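7beta-hydroxysteroid dehydrogenase (Collinsella aerofaciens, PDB 5FYD) catalyses the NADPH-dependent reduction of the 7-oxo group of 7-oxolithocholate to give the bile acid ursodeoxycholate. Local coordinates at residues 8-14 with 83-89; 29-35 with 52-58; 147-152 with 253-258; 180-184 with 220-226. One frame throughout, in Å; residues are numbered along the deposited sequence.

Contact 1. Residues 8-14 with 83-89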
loop_
_atom_site.group_PDB
_atom_site.type_symbol
_atom_site.label_atom_id
_atom_site.label_comp_id
_atom_site.label_asym_id
_atom_site.label_seq_id
_atom_site.Cartn_x
_atom_site.Cartn_y
_atom_site.Cartn_z
ATOM N N GLY A 8 -24.266 -0.566 25.888
ATOM C CA GLY A 8 -23.838 -1.726 26.698
ATOM C C GLY A 8 -22.384 -1.685 27.084
ATOM O O GLY A 8 -21.679 -0.788 26.706
ATOM N N GLU A 9 -21.935 -2.673 27.847
ATOM C CA GLU A 9 -20.602 -2.609 28.468
ATOM C C GLU A 9 -19.424 -2.757 27.530
ATOM O O GLU A 9 -18.399 -2.104 27.738
ATOM C CB GLU A 9 -20.439 -3.672 29.572
ATOM C CG GLU A 9 -21.125 -3.355 30.871
ATOM C CD GLU A 9 -20.539 -2.128 31.533
ATOM O OE1 GLU A 9 -19.336 -2.089 31.914
ATOM O OE2 GLU A 9 -21.308 -1.188 31.634
ATOM N N TRP A 10 -19.541 -3.655 26.549
ATOM C CA TRP A 10 -18.440 -3.980 25.673
ATOM C C TRP A 10 -18.771 -3.700 24.210
ATOM O O TRP A 10 -19.883 -3.968 23.758
ATOM C CB TRP A 10 -18.053 -5.448 25.822
ATOM C CG TRP A 10 -17.410 -5.773 27.133
ATOM C CD1 TRP A 10 -18.032 -6.033 28.313
ATOM C CD2 TRP A 10 -16.014 -5.898 27.372
ATOM N NE1 TRP A 10 -17.100 -6.303 29.293
ATOM C CE2 TRP A 10 -15.852 -6.215 28.746
ATOM C CE3 TRP A 10 -14.873 -5.751 26.568
ATOM C CZ2 TRP A 10 -14.607 -6.437 29.315
ATOM C CZ3 TRP A 10 -13.634 -5.938 27.127
ATOM C CH2 TRP A 10 -13.500 -6.277 28.504
ATOM N N GLY A 11 -17.787 -3.181 23.487
ATOM C CA GLY A 11 -17.864 -3.034 22.032
ATOM C C GLY A 11 -16.817 -3.906 21.372
ATOM O O GLY A 11 -15.731 -4.108 21.910
ATOM N N LEU A 12 -17.158 -4.422 20.199
ATOM C CA LEU A 12 -16.365 -5.402 19.485
ATOM C C LEU A 12 -15.944 -4.785 18.183
ATOM O O LEU A 12 -16.798 -4.460 17.334
ATOM C CB LEU A 12 -17.223 -6.636 19.234
ATOM C CG LEU A 12 -16.685 -7.754 18.366
ATOM C CD1 LEU A 12 -15.382 -8.309 18.905
ATOM C CD2 LEU A 12 -17.711 -8.847 18.256
ATOM N N ILE A 13 -14.641 -4.625 18.001
ATOM C CA ILE A 13 -14.108 -4.115 16.765
ATOM C C ILE A 13 -13.425 -5.254 16.017
ATOM O O ILE A 13 -12.384 -5.775 16.451
ATOM C CB ILE A 13 -13.104 -2.962 17.002
ATOM C CG1 ILE A 13 -13.719 -1.893 17.939
ATOM C CG2 ILE A 13 -12.632 -2.370 15.679
ATOM C CD1 ILE A 13 -15.086 -1.383 17.535
ATOM N N LEU A 14 -14.005 -5.616 14.879
ATOM C CA LEU A 14 -13.528 -6.746 14.077
ATOM C C LEU A 14 -12.625 -6.203 12.970
ATOM O O LEU A 14 -13.098 -5.752 11.909
ATOM C CB LEU A 14 -14.706 -7.543 13.526
ATOM C CG LEU A 14 -15.580 -8.101 14.648
ATOM C CD1 LEU A 14 -17.033 -8.286 14.262
ATOM C CD2 LEU A 14 -14.938 -9.391 15.158
ATOM N N LEU A 83 -20.047 -11.572 28.179
ATOM C CA LEU A 83 -19.918 -10.115 28.198
ATOM C C LEU A 83 -21.249 -9.449 27.866
ATOM O O LEU A 83 -22.011 -9.938 27.035
ATOM C CB LEU A 83 -18.863 -9.629 27.203
ATOM C CG LEU A 83 -17.442 -10.164 27.308
ATOM C CD1 LEU A 83 -16.583 -9.585 26.207
ATOM C CD2 LEU A 83 -16.800 -9.907 28.666
ATOM N N ASP A 84 -21.529 -8.326 28.525
ATOM C CA ASP A 84 -22.649 -7.497 28.119
ATOM C C ASP A 84 -22.206 -6.706 26.887
ATOM O O ASP A 84 -21.318 -5.850 26.984
ATOM C CB ASP A 84 -23.118 -6.539 29.203
ATOM C CG ASP A 84 -24.313 -5.745 28.744
ATOM O OD1 ASP A 84 -25.412 -6.327 28.722
ATOM O OD2 ASP A 84 -24.160 -4.567 28.354
ATOM N N MET A 85 -22.793 -7.038 25.736
ATOM C CA MET A 85 -22.368 -6.473 24.442
ATOM C C MET A 85 -23.252 -5.284 24.078
ATOM O O MET A 85 -24.494 -5.357 24.149
ATOM C CB MET A 85 -22.443 -7.526 23.332
ATOM C CG MET A 85 -21.557 -8.750 23.564
ATOM S SD MET A 85 -19.820 -8.348 23.746
ATOM C CE MET A 85 -19.432 -7.492 22.213
ATOM N N GLY A 86 -22.611 -4.185 23.700
ATOM C CA GLY A 86 -23.337 -2.992 23.228
ATOM C C GLY A 86 -23.079 -2.567 21.790
ATOM O O GLY A 86 -23.899 -1.850 21.203
ATOM N N PHE A 87 -21.952 -2.993 21.218
ATOM C CA PHE A 87 -21.520 -2.457 19.931
ATOM C C PHE A 87 -20.740 -3.478 19.141
ATOM O O PHE A 87 -19.978 -4.245 19.714
ATOM C CB PHE A 87 -20.637 -1.221 20.135
ATOM C CG PHE A 87 -20.181 -0.585 18.868
ATOM C CD1 PHE A 87 -21.035 0.261 18.162
ATOM C CD2 PHE A 87 -18.902 -0.793 18.382
ATOM C CE1 PHE A 87 -20.627 0.855 16.978
ATOM C CE2 PHE A 87 -18.484 -0.189 17.207
ATOM C CZ PHE A 87 -19.343 0.644 16.504
ATOM N N MET A 88 -20.947 -3.479 17.832
ATOM C CA MET A 88 -20.095 -4.234 16.914
ATOM C C MET A 88 -19.778 -3.382 15.698
ATOM O O MET A 88 -20.645 -2.666 15.200
ATOM C CB MET A 88 -20.769 -5.541 16.459
ATOM C CG MET A 88 -19.877 -6.474 15.639
ATOM S SD MET A 88 -20.819 -7.673 14.635
ATOM C CE MET A 88 -21.140 -6.715 13.182
ATOM N N SER A 89 -18.535 -3.455 15.229
ATOM C CA SER A 89 -18.173 -2.907 13.915
ATOM C C SER A 89 -17.364 -3.935 13.145
ATOM O O SER A 89 -16.346 -4.403 13.657
ATOM C CB SER A 89 -17.356 -1.619 14.014
ATOM O OG SER A 89 -16.978 -1.162 12.740
#
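L83 CD2 lies over one face of the W10 indole, 3.9 Å from the centroid of the five-membered ring, in a CH-pi contact just ahead of two parallel neighbours in the middle of the Rossmann-fold sheet, strands 10-14 and 85-89. Next along, D84 holds segment 8-14 twice: its O takes W10 N at 2.9 Å, and its OD2 takes E9 N at 3.0 Å through the anti lone pair, while OD1 is in a salt bridge with R135. M85 is folded back at both chi2 and chi3, which sets SD by W10 CB and brings CE to 3.8 Å from L12 CB. With an alanine in place of W10, L83 would probably lose the flat surface under its methyl groups, opening a gap at this end of the sheet. At G86 the pairing slips by one residue in a beta bulge: W10 O receives G86 N at 2.7 Å in the carbonyl plane and, weakly, F87 N. A side chain on G86 would run into G8 N. The F87 ring turns its edge to I13, CE2 lying 3.6 Å from I13 CD1. M88 continues the face of W10 and L12, its CG 3.6 Å from L14 CD1. S89 closes the pairing: its N binds L12 O, and its O accepts L14 N at 2.9 Å, nearly straight at 168°.

Contact 2. Residues 29-35 with 52-58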
loop_
_atom_site.group_PDB
_atom_site.type_symbol
_atom_site.label_atom_id
_atom_site.label_comp_id
_atom_site.label_asym_id
_atom_site.label_seq_id
_atom_site.Cartn_x
_atom_site.Cartn_y
_atom_site.Cartn_z
ATOM N N ALA A 29 -13.910 3.598 23.351
ATOM C CA ALA A 29 -13.250 3.734 24.640
ATOM C C ALA A 29 -13.476 5.128 25.217
ATOM O O ALA A 29 -13.801 5.255 26.399
ATOM C CB ALA A 29 -11.781 3.434 24.507
ATOM N N ALA A 30 -13.340 6.157 24.383
ATOM C CA ALA A 30 -13.667 7.537 24.794
ATOM C C ALA A 30 -15.125 7.664 25.234
ATOM O O ALA A 30 -15.463 8.456 26.133
ATOM C CB ALA A 30 -13.383 8.502 23.665
ATOM N N GLY A 31 -15.998 6.886 24.595
ATOM C CA GLY A 31 -17.387 6.777 24.986
ATOM C C GLY A 31 -17.683 5.855 26.158
ATOM O O GLY A 31 -18.845 5.569 26.436
ATOM N N GLY A 32 -16.634 5.384 26.836
ATOM C CA GLY A 32 -16.748 4.586 28.042
ATOM C C GLY A 32 -16.878 3.083 27.883
ATOM O O GLY A 32 -17.002 2.384 28.888
ATOM N N MET A 33 -16.858 2.570 26.658
ATOM C CA MET A 33 -17.011 1.126 26.460
ATOM C C MET A 33 -15.693 0.405 26.623
ATOM O O MET A 33 -14.636 0.903 26.229
ATOM C CB MET A 33 -17.539 0.773 25.069
ATOM C CG MET A 33 -18.929 1.286 24.782
ATOM S SD MET A 33 -19.494 0.605 23.186
ATOM C CE MET A 33 -20.840 -0.386 23.735
ATOM N N ASN A 34 -15.781 -0.779 27.216
ATOM C CA ASN A 34 -14.658 -1.711 27.234
ATOM C C ASN A 34 -14.548 -2.276 25.821
ATOM O O ASN A 34 -15.546 -2.326 25.121
ATOM C CB ASN A 34 -14.902 -2.810 28.253
ATOM C CG ASN A 34 -15.107 -2.264 29.653
ATOM O OD1 ASN A 34 -14.315 -1.440 30.144
ATOM N ND2 ASN A 34 -16.162 -2.712 30.307
ATOM N N VAL A 35 -13.351 -2.681 25.411
ATOM C CA VAL A 35 -13.095 -2.934 23.989
ATOM C C VAL A 35 -12.598 -4.358 23.775
ATOM O O VAL A 35 -11.589 -4.744 24.342
ATOM C CB VAL A 35 -12.068 -1.948 23.442
ATOM C CG1 VAL A 35 -11.869 -2.138 21.957
ATOM C CG2 VAL A 35 -12.495 -0.511 23.724
ATOM N N ILE A 52 -4.888 1.755 24.896
ATOM C CA ILE A 52 -6.292 2.028 25.186
ATOM C C ILE A 52 -6.514 2.029 26.700
ATOM O O ILE A 52 -7.178 2.921 27.228
ATOM C CB ILE A 52 -7.229 1.025 24.471
ATOM C CG1 ILE A 52 -7.268 1.271 22.941
ATOM C CG2 ILE A 52 -8.641 1.034 25.061
ATOM C CD1 ILE A 52 -8.083 2.436 22.461
ATOM N N ARG A 53 -6.006 1.009 27.385
ATOM C CA ARG A 53 -6.148 0.954 28.839
ATOM C C ARG A 53 -5.544 2.201 29.500
ATOM O O ARG A 53 -6.181 2.826 30.359
ATOM C CB ARG A 53 -5.480 -0.308 29.400
ATOM C CG ARG A 53 -6.225 -1.600 29.080
ATOM C CD ARG A 53 -5.774 -2.740 29.978
ATOM N NE ARG A 53 -4.355 -3.038 29.836
ATOM C CZ ARG A 53 -3.793 -3.741 28.843
ATOM N NH1 ARG A 53 -4.510 -4.223 27.834
ATOM N NH2 ARG A 53 -2.478 -3.950 28.853
ATOM N N GLU A 54 -4.339 2.562 29.088
ATOM C CA GLU A 54 -3.600 3.677 29.707
ATOM C C GLU A 54 -4.226 5.052 29.401
ATOM O O GLU A 54 -4.268 5.927 30.262
ATOM C CB GLU A 54 -2.126 3.646 29.272
ATOM C CG GLU A 54 -1.178 4.225 30.295
ATOM C CD GLU A 54 -1.097 3.349 31.544
ATOM O OE1 GLU A 54 -0.696 2.155 31.471
ATOM O OE2 GLU A 54 -1.478 3.857 32.609
ATOM N N THR A 55 -4.766 5.206 28.202
ATOM C CA THR A 55 -5.372 6.458 27.782
ATOM C C THR A 55 -6.799 6.651 28.295
ATOM O O THR A 55 -7.173 7.770 28.698
ATOM C CB THR A 55 -5.355 6.543 26.237
ATOM O OG1 THR A 55 -4.006 6.390 25.795
ATOM C CG2 THR A 55 -5.910 7.878 25.745
ATOM N N TYR A 56 -7.600 5.587 28.246
ATOM C CA TYR A 56 -9.053 5.678 28.483
ATOM C C TYR A 56 -9.566 5.037 29.759
ATOM O O TYR A 56 -10.681 5.328 30.173
ATOM C CB TYR A 56 -9.840 5.138 27.298
ATOM C CG TYR A 56 -9.541 5.896 26.020
ATOM C CD1 TYR A 56 -10.070 7.157 25.804
ATOM C CD2 TYR A 56 -8.704 5.362 25.051
ATOM C CE1 TYR A 56 -9.790 7.858 24.648
ATOM C CE2 TYR A 56 -8.429 6.063 23.896
ATOM C CZ TYR A 56 -8.979 7.311 23.708
ATOM O OH TYR A 56 -8.694 8.010 22.551
ATOM N N GLY A 57 -8.769 4.179 30.391
ATOM C CA GLY A 57 -9.188 3.544 31.637
ATOM C C GLY A 57 -10.330 2.561 31.453
ATOM O O GLY A 57 -11.123 2.339 32.369
ATOM N N VAL A 58 -10.420 1.975 30.265
ATOM C CA VAL A 58 -11.407 0.924 30.012
ATOM C C VAL A 58 -10.716 -0.421 30.034
ATOM O O VAL A 58 -9.482 -0.508 29.919
ATOM C CB VAL A 58 -12.187 1.141 28.690
ATOM C CG1 VAL A 58 -12.901 2.493 28.737
ATOM C CG2 VAL A 58 -11.309 1.018 27.463
HETATM O O HOH W 1 -13.231 6.408 28.940
#
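M33 O is buried against V58 with no polar partner: CG1 of V58 comes within 3.4 Å of M33 O, and CB and CG2 also crowd it. No direct hydrogen bond joins 29-35 to 52-58; instead a water sits 2.8 Å from A29 O and 3.0 Å from Y56 O. Helix 19-30 ends here in a Schellman motif, with G32 at positive phi as the C-prime residue. A chi1 of -59° puts V58 CG1 anti to the carbonyl carbon, against M33 O, and CG2 between backbone N and carbonyl carbon, facing A29 CB at 3.8 Å. A30 N lies over one face of the Y56 ring, in packing contact, and A29 CB stands 3.7 Å from Y56 CG. A serine in place of Y56 would probably uncover A29 and A30 and leave a gap between the two helix ends. N34 OD1 touches V58 CB but bonds to E59 N. Strand 34-39, helix 42-56 and strand 60-64 form a beta-alpha-beta unit of the Rossmann fold, which this contact packs against the end of helix 19-30.

Contact 3. Residues 147-152 with 253-258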
loop_
_atom_site.group_PDB
_atom_site.type_symbol
_atom_site.label_atom_id
_atom_site.label_comp_id
_atom_site.label_asym_id
_atom_site.label_seq_id
_atom_site.Cartn_x
_atom_site.Cartn_y
_atom_site.Cartn_z
ATOM N N ILE A 147 -20.051 0.664 -4.717
ATOM C CA ILE A 147 -20.939 1.430 -5.555
ATOM C C ILE A 147 -20.463 1.492 -7.006
ATOM O O ILE A 147 -21.256 1.312 -7.928
ATOM C CB ILE A 147 -21.097 2.872 -4.990
ATOM C CG1 ILE A 147 -21.599 2.810 -3.549
ATOM C CG2 ILE A 147 -21.991 3.711 -5.897
ATOM C CD1 ILE A 147 -21.567 4.124 -2.820
ATOM N N SER A 148 -19.165 1.754 -7.199
ATOM C CA SER A 148 -18.592 1.932 -8.530
ATOM C C SER A 148 -18.266 0.626 -9.253
ATOM O O SER A 148 -18.149 0.618 -10.486
ATOM C CB SER A 148 -17.298 2.741 -8.405
ATOM O OG SER A 148 -16.293 1.987 -7.746
ATOM N N SER A 149 -18.123 -0.455 -8.489
ATOM C CA SER A 149 -17.411 -1.668 -8.908
ATOM C C SER A 149 -15.894 -1.423 -8.970
ATOM O O SER A 149 -15.433 -0.304 -8.972
ATOM C CB SER A 149 -17.923 -2.256 -10.244
ATOM O OG SER A 149 -17.257 -1.681 -11.357
ATOM N N SER A 150 -15.120 -2.492 -9.087
ATOM C CA SER A 150 -13.662 -2.377 -9.003
ATOM C C SER A 150 -12.981 -3.315 -10.005
ATOM O O SER A 150 -12.416 -4.342 -9.617
ATOM C CB SER A 150 -13.178 -2.638 -7.571
ATOM O OG SER A 150 -13.695 -3.852 -7.045
ATOM N N PRO A 151 -13.054 -2.975 -11.314
ATOM C CA PRO A 151 -12.301 -3.703 -12.343
ATOM C C PRO A 151 -10.849 -3.909 -11.941
ATOM O O PRO A 151 -10.250 -3.015 -11.337
ATOM C CB PRO A 151 -12.402 -2.765 -13.562
ATOM C CG PRO A 151 -13.706 -2.067 -13.382
ATOM C CD PRO A 151 -13.795 -1.831 -11.902
ATOM N N TRP A 152 -10.324 -5.108 -12.231
ATOM C CA TRP A 152 -8.978 -5.577 -11.846
ATOM C C TRP A 152 -8.816 -5.856 -10.339
ATOM O O TRP A 152 -7.728 -6.146 -9.868
ATOM C CB TRP A 152 -7.852 -4.677 -12.414
ATOM C CG TRP A 152 -7.544 -4.926 -13.872
ATOM C CD1 TRP A 152 -6.579 -5.756 -14.373
ATOM C CD2 TRP A 152 -8.223 -4.379 -15.013
ATOM N NE1 TRP A 152 -6.601 -5.745 -15.741
ATOM C CE2 TRP A 152 -7.587 -4.901 -16.165
ATOM C CE3 TRP A 152 -9.257 -3.451 -15.176
ATOM C CZ2 TRP A 152 -7.982 -4.553 -17.466
ATOM C CZ3 TRP A 152 -9.665 -3.124 -16.461
ATOM C CH2 TRP A 152 -9.023 -3.675 -17.596
ATOM N N TYR A 253 -19.308 4.851 -15.261
ATOM C CA TYR A 253 -18.721 4.800 -13.926
ATOM C C TYR A 253 -17.777 3.601 -13.818
ATOM O O TYR A 253 -16.649 3.727 -13.333
ATOM C CB TYR A 253 -19.839 4.710 -12.892
ATOM C CG TYR A 253 -19.496 5.080 -11.463
ATOM C CD1 TYR A 253 -18.230 5.556 -11.077
ATOM C CD2 TYR A 253 -20.469 4.973 -10.493
ATOM C CE1 TYR A 253 -17.983 5.901 -9.759
ATOM C CE2 TYR A 253 -20.224 5.306 -9.183
ATOM C CZ TYR A 253 -18.995 5.776 -8.819
ATOM O OH TYR A 253 -18.811 6.122 -7.488
ATOM N N ILE A 254 -18.225 2.455 -14.304
ATOM C CA ILE A 254 -17.395 1.235 -14.306
ATOM C C ILE A 254 -16.127 1.477 -15.123
ATOM O O ILE A 254 -15.010 1.183 -14.680
ATOM C CB ILE A 254 -18.166 0.038 -14.922
ATOM C CG1 ILE A 254 -19.370 -0.315 -14.038
ATOM C CG2 ILE A 254 -17.249 -1.173 -15.133
ATOM C CD1 ILE A 254 -20.402 -1.155 -14.766
ATOM N N ARG A 255 -16.325 2.004 -16.327
ATOM C CA ARG A 255 -15.223 2.224 -17.265
ATOM C C ARG A 255 -14.210 3.206 -16.722
ATOM O O ARG A 255 -13.034 3.023 -16.936
ATOM C CB ARG A 255 -15.734 2.679 -18.639
ATOM C CG ARG A 255 -16.314 1.523 -19.436
ATOM C CD ARG A 255 -16.704 1.926 -20.855
ATOM N NE ARG A 255 -17.366 0.801 -21.521
ATOM C CZ ARG A 255 -18.578 0.793 -22.071
ATOM N NH1 ARG A 255 -19.346 1.872 -22.117
ATOM N NH2 ARG A 255 -19.023 -0.336 -22.607
ATOM N N TYR A 256 -14.688 4.218 -16.006
ATOM C CA TYR A 256 -13.815 5.182 -15.344
ATOM C C TYR A 256 -12.926 4.486 -14.329
ATOM O O TYR A 256 -11.705 4.675 -14.335
ATOM C CB TYR A 256 -14.645 6.257 -14.677
ATOM C CG TYR A 256 -13.854 7.374 -14.100
ATOM C CD1 TYR A 256 -13.293 8.340 -14.937
ATOM C CD2 TYR A 256 -13.705 7.520 -12.723
ATOM C CE1 TYR A 256 -12.577 9.406 -14.417
ATOM C CE2 TYR A 256 -12.991 8.596 -12.195
ATOM C CZ TYR A 256 -12.435 9.525 -13.051
ATOM O OH TYR A 256 -11.731 10.594 -12.560
ATOM N N MET A 257 -13.525 3.618 -13.511
ATOM C CA MET A 257 -12.762 2.816 -12.565
ATOM C C MET A 257 -11.730 1.925 -13.228
ATOM O O MET A 257 -10.643 1.754 -12.695
ATOM C CB MET A 257 -13.675 1.958 -11.692
ATOM C CG MET A 257 -14.624 2.748 -10.805
ATOM S SD MET A 257 -13.802 3.904 -9.684
ATOM C CE MET A 257 -12.806 2.793 -8.705
ATOM N N GLY A 258 -12.066 1.350 -14.373
ATOM C CA GLY A 258 -11.165 0.452 -15.078
ATOM C C GLY A 258 -10.122 1.146 -15.942
ATOM O O GLY A 258 -9.160 0.507 -16.357
#
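A chi1 of 69° sets S148 OG between its backbone N and carbonyl carbon, where it reaches S149 O, while Y253, its ring swung anti to the backbone N (chi1 -161°), brings that ring under S148 CB. S148 CB then rides over the ring face, 3.7 Å from the centroid of Y253 and 24° off the normal, in a CH-pi contact. In this short-chain dehydrogenase fold, 147-152 is the end of helix 145-148 and the turn after it, between S143 and Y156, probably the transition-state stabiliser and the proton acceptor, and 253-258 belongs to the last helix of the chain. The turn is held by two reciprocal bonds: S149 OG donates to S148 O at 2.6 Å on an in-plane lone pair, and S148 OG donates to S149 O at 2.7 Å. M257, bent at chi2 and chi3, lays CG, SD and CE against S148 OG, CG at 3.6 Å. P151 crosses M257 at about a right angle, its CD 3.8 Å from M257 CB. The C-terminal region, absolutely required for activity, includes this helix, so the contact connects an essential tail to the segment following S143. Y253 also stacks on W244, and M257 packs on Q203 of the second subunit. G258 fits tightly where a CB would press on P151 CB; beyond it, W152 CZ3 approaches G258 O at 3.7 Å.

Contact 4. Residues 180-184 with 220-226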
loop_
_atom_site.group_PDB
_atom_site.type_symbol
_atom_site.label_atom_id
_atom_site.label_comp_id
_atom_site.label_asym_id
_atom_site.label_seq_id
_atom_site.Cartn_x
_atom_site.Cartn_y
_atom_site.Cartn_z
ATOM N N ASP A 180 -29.502 0.180 16.968
ATOM C CA ASP A 180 -29.180 1.179 15.934
ATOM C C ASP A 180 -28.105 0.617 15.005
ATOM O O ASP A 180 -27.030 0.263 15.453
ATOM C CB ASP A 180 -28.675 2.476 16.550
ATOM C CG ASP A 180 -29.739 3.206 17.359
ATOM O OD1 ASP A 180 -30.940 3.099 17.024
ATOM O OD2 ASP A 180 -29.363 3.875 18.350
ATOM N N VAL A 181 -28.405 0.542 13.713
ATOM C CA VAL A 181 -27.498 -0.027 12.743
ATOM C C VAL A 181 -27.261 0.980 11.641
ATOM O O VAL A 181 -28.177 1.674 11.225
ATOM C CB VAL A 181 -28.038 -1.373 12.196
ATOM C CG1 VAL A 181 -27.190 -1.930 11.039
ATOM C CG2 VAL A 181 -28.107 -2.376 13.321
ATOM N N GLU A 182 -26.022 1.067 11.194
ATOM C CA GLU A 182 -25.599 1.982 10.141
ATOM C C GLU A 182 -24.500 1.332 9.325
ATOM O O GLU A 182 -23.701 0.567 9.857
ATOM C CB GLU A 182 -25.080 3.276 10.750
ATOM C CG GLU A 182 -24.724 4.392 9.768
ATOM C CD GLU A 182 -23.865 5.457 10.427
ATOM O OE1 GLU A 182 -24.100 5.776 11.623
ATOM O OE2 GLU A 182 -22.922 5.928 9.768
ATOM N N VAL A 183 -24.488 1.616 8.039
ATOM C CA VAL A 183 -23.296 1.381 7.223
ATOM C C VAL A 183 -22.675 2.704 6.824
ATOM O O VAL A 183 -23.369 3.624 6.380
ATOM C CB VAL A 183 -23.553 0.471 6.007
ATOM C CG1 VAL A 183 -24.755 0.895 5.166
ATOM C CG2 VAL A 183 -22.291 0.337 5.136
ATOM N N ILE A 184 -21.358 2.791 6.985
ATOM C CA ILE A 184 -20.598 3.956 6.549
ATOM C C ILE A 184 -19.708 3.493 5.401
ATOM O O ILE A 184 -18.929 2.555 5.560
ATOM C CB ILE A 184 -19.795 4.623 7.681
ATOM C CG1 ILE A 184 -19.090 5.885 7.145
ATOM C CG2 ILE A 184 -18.770 3.697 8.340
ATOM C CD1 ILE A 184 -19.659 7.171 7.647
ATOM N N GLU A 220 -18.046 10.920 11.903
ATOM C CA GLU A 220 -19.275 11.059 11.122
ATOM C C GLU A 220 -20.227 9.871 11.336
ATOM O O GLU A 220 -21.425 10.061 11.523
ATOM C CB GLU A 220 -18.979 11.235 9.634
ATOM C CG GLU A 220 -20.250 11.432 8.837
ATOM C CD GLU A 220 -20.017 11.816 7.381
ATOM O OE1 GLU A 220 -18.866 11.844 6.904
ATOM O OE2 GLU A 220 -21.022 12.083 6.713
ATOM N N ALA A 221 -19.689 8.650 11.343
ATOM C CA ALA A 221 -20.526 7.470 11.601
ATOM C C ALA A 221 -21.268 7.565 12.956
ATOM O O ALA A 221 -22.461 7.258 13.048
ATOM C CB ALA A 221 -19.685 6.201 11.554
ATOM N N PHE A 222 -20.576 7.986 14.003
ATOM C CA PHE A 222 -21.236 8.059 15.296
ATOM C C PHE A 222 -22.219 9.238 15.381
ATOM O O PHE A 222 -23.229 9.118 16.048
ATOM C CB PHE A 222 -20.247 8.064 16.450
ATOM C CG PHE A 222 -19.788 6.692 16.833
ATOM C CD1 PHE A 222 -20.554 5.883 17.656
ATOM C CD2 PHE A 222 -18.615 6.178 16.313
ATOM C CE1 PHE A 222 -20.132 4.594 17.987
ATOM C CE2 PHE A 222 -18.194 4.891 16.640
ATOM C CZ PHE A 222 -18.946 4.106 17.492
ATOM N N GLU A 223 -21.931 10.339 14.693
ATOM C CA GLU A 223 -22.870 11.472 14.627
ATOM C C GLU A 223 -24.203 11.056 14.010
ATOM O O GLU A 223 -25.245 11.497 14.460
ATOM C CB GLU A 223 -22.249 12.660 13.882
ATOM C CG GLU A 223 -21.287 13.430 14.790
ATOM C CD GLU A 223 -20.550 14.583 14.112
ATOM O OE1 GLU A 223 -20.960 14.996 12.993
ATOM O OE2 GLU A 223 -19.551 15.068 14.708
ATOM N N LYS A 224 -24.164 10.151 13.033
ATOM C CA LYS A 224 -25.365 9.733 12.295
ATOM C C LYS A 224 -26.002 8.416 12.764
ATOM O O LYS A 224 -27.079 8.044 12.295
ATOM C CB LYS A 224 -25.037 9.717 10.803
ATOM C CG LYS A 224 -24.775 11.146 10.323
ATOM C CD LYS A 224 -24.331 11.217 8.881
ATOM C CE LYS A 224 -24.212 12.676 8.470
ATOM N NZ LYS A 224 -23.528 12.814 7.173
ATOM N N LEU A 225 -25.363 7.741 13.720
ATOM C CA LEU A 225 -25.852 6.474 14.240
ATOM C C LEU A 225 -27.222 6.664 14.883
ATOM O O LEU A 225 -27.383 7.528 15.737
ATOM C CB LEU A 225 -24.881 5.908 15.284
ATOM C CG LEU A 225 -25.261 4.584 15.904
ATOM C CD1 LEU A 225 -25.414 3.453 14.890
ATOM C CD2 LEU A 225 -24.261 4.246 17.001
ATOM N N GLY A 226 -28.196 5.866 14.447
ATOM C CA GLY A 226 -29.575 6.004 14.899
ATOM C C GLY A 226 -30.365 7.094 14.201
ATOM O O GLY A 226 -31.527 7.270 14.523
HETATM O O HOH W 2 -28.242 4.396 12.067
#
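E182 reaches from strand 180-184 to A221 and L225 with its chain extended and CG anti to the backbone N (chi1 -174°), which carries OE1 to 2.6 Å from A221 O. This is the tight, buried part of a strand-helix packing in the Rossmann fold, where residues 220-224 run at 148° to strand segment 180-184, and the chain leads on to strand 230-232. Either side of E182 along the strand, apolar groups close the interface: I184 CD1 lies 4.0 Å from A221 CB, and L225 CD1 sits 3.8 Å from D180 CB. OE1 also stands 3.1 Å from L225 N, but the angle is too poor for a hydrogen bond. Toward D180 the packing gives way to a looser margin. There G226, exposed and at positive phi, lays its CA 3.7 Å from D180 CG, and a water bridges the two segments, accepting from G226 N and donating to V181 O, each at 2.8 Å. D180 OD2 turns to Y7 OH instead. At the far end K224 NZ and E220 OE2 form a salt bridge of 2.7 Å within 220-226, and K238 is a second partner of E220. Two oxygens as close as E182 OE1 and A221 O imply that the carboxyl group is probably protonated and gives its proton to the carbonyl, so that this buried acid would be neutral.

Contacts 1, 2 and 4 all reach the one parallel seven-stranded sheet, whose order runs 60-64, 34-39, 10-14, 85-90, 136-143, 179-186, 230-232. Contact 2 falls within the chain span between the two halves of contact 1 and touches it, as strands 10-14 and 34-39 are neighbours; their centres are 12 Å apart. Contact 4, 15 Å from contact 1 between centres, meets it where F87 and F222 pack. Contact 3 stands apart, its centre 35 Å from that of contact 1, on the opposite side of the chain's centre; its two halves bracket contact 4 in sequence. Contacts 1, 2 and 4 thus belong to the Rossmann-fold core, with contact 1 beside NADP(+)-binding residues, while contact 3 holds the C-terminal helix near the probable catalytic residues.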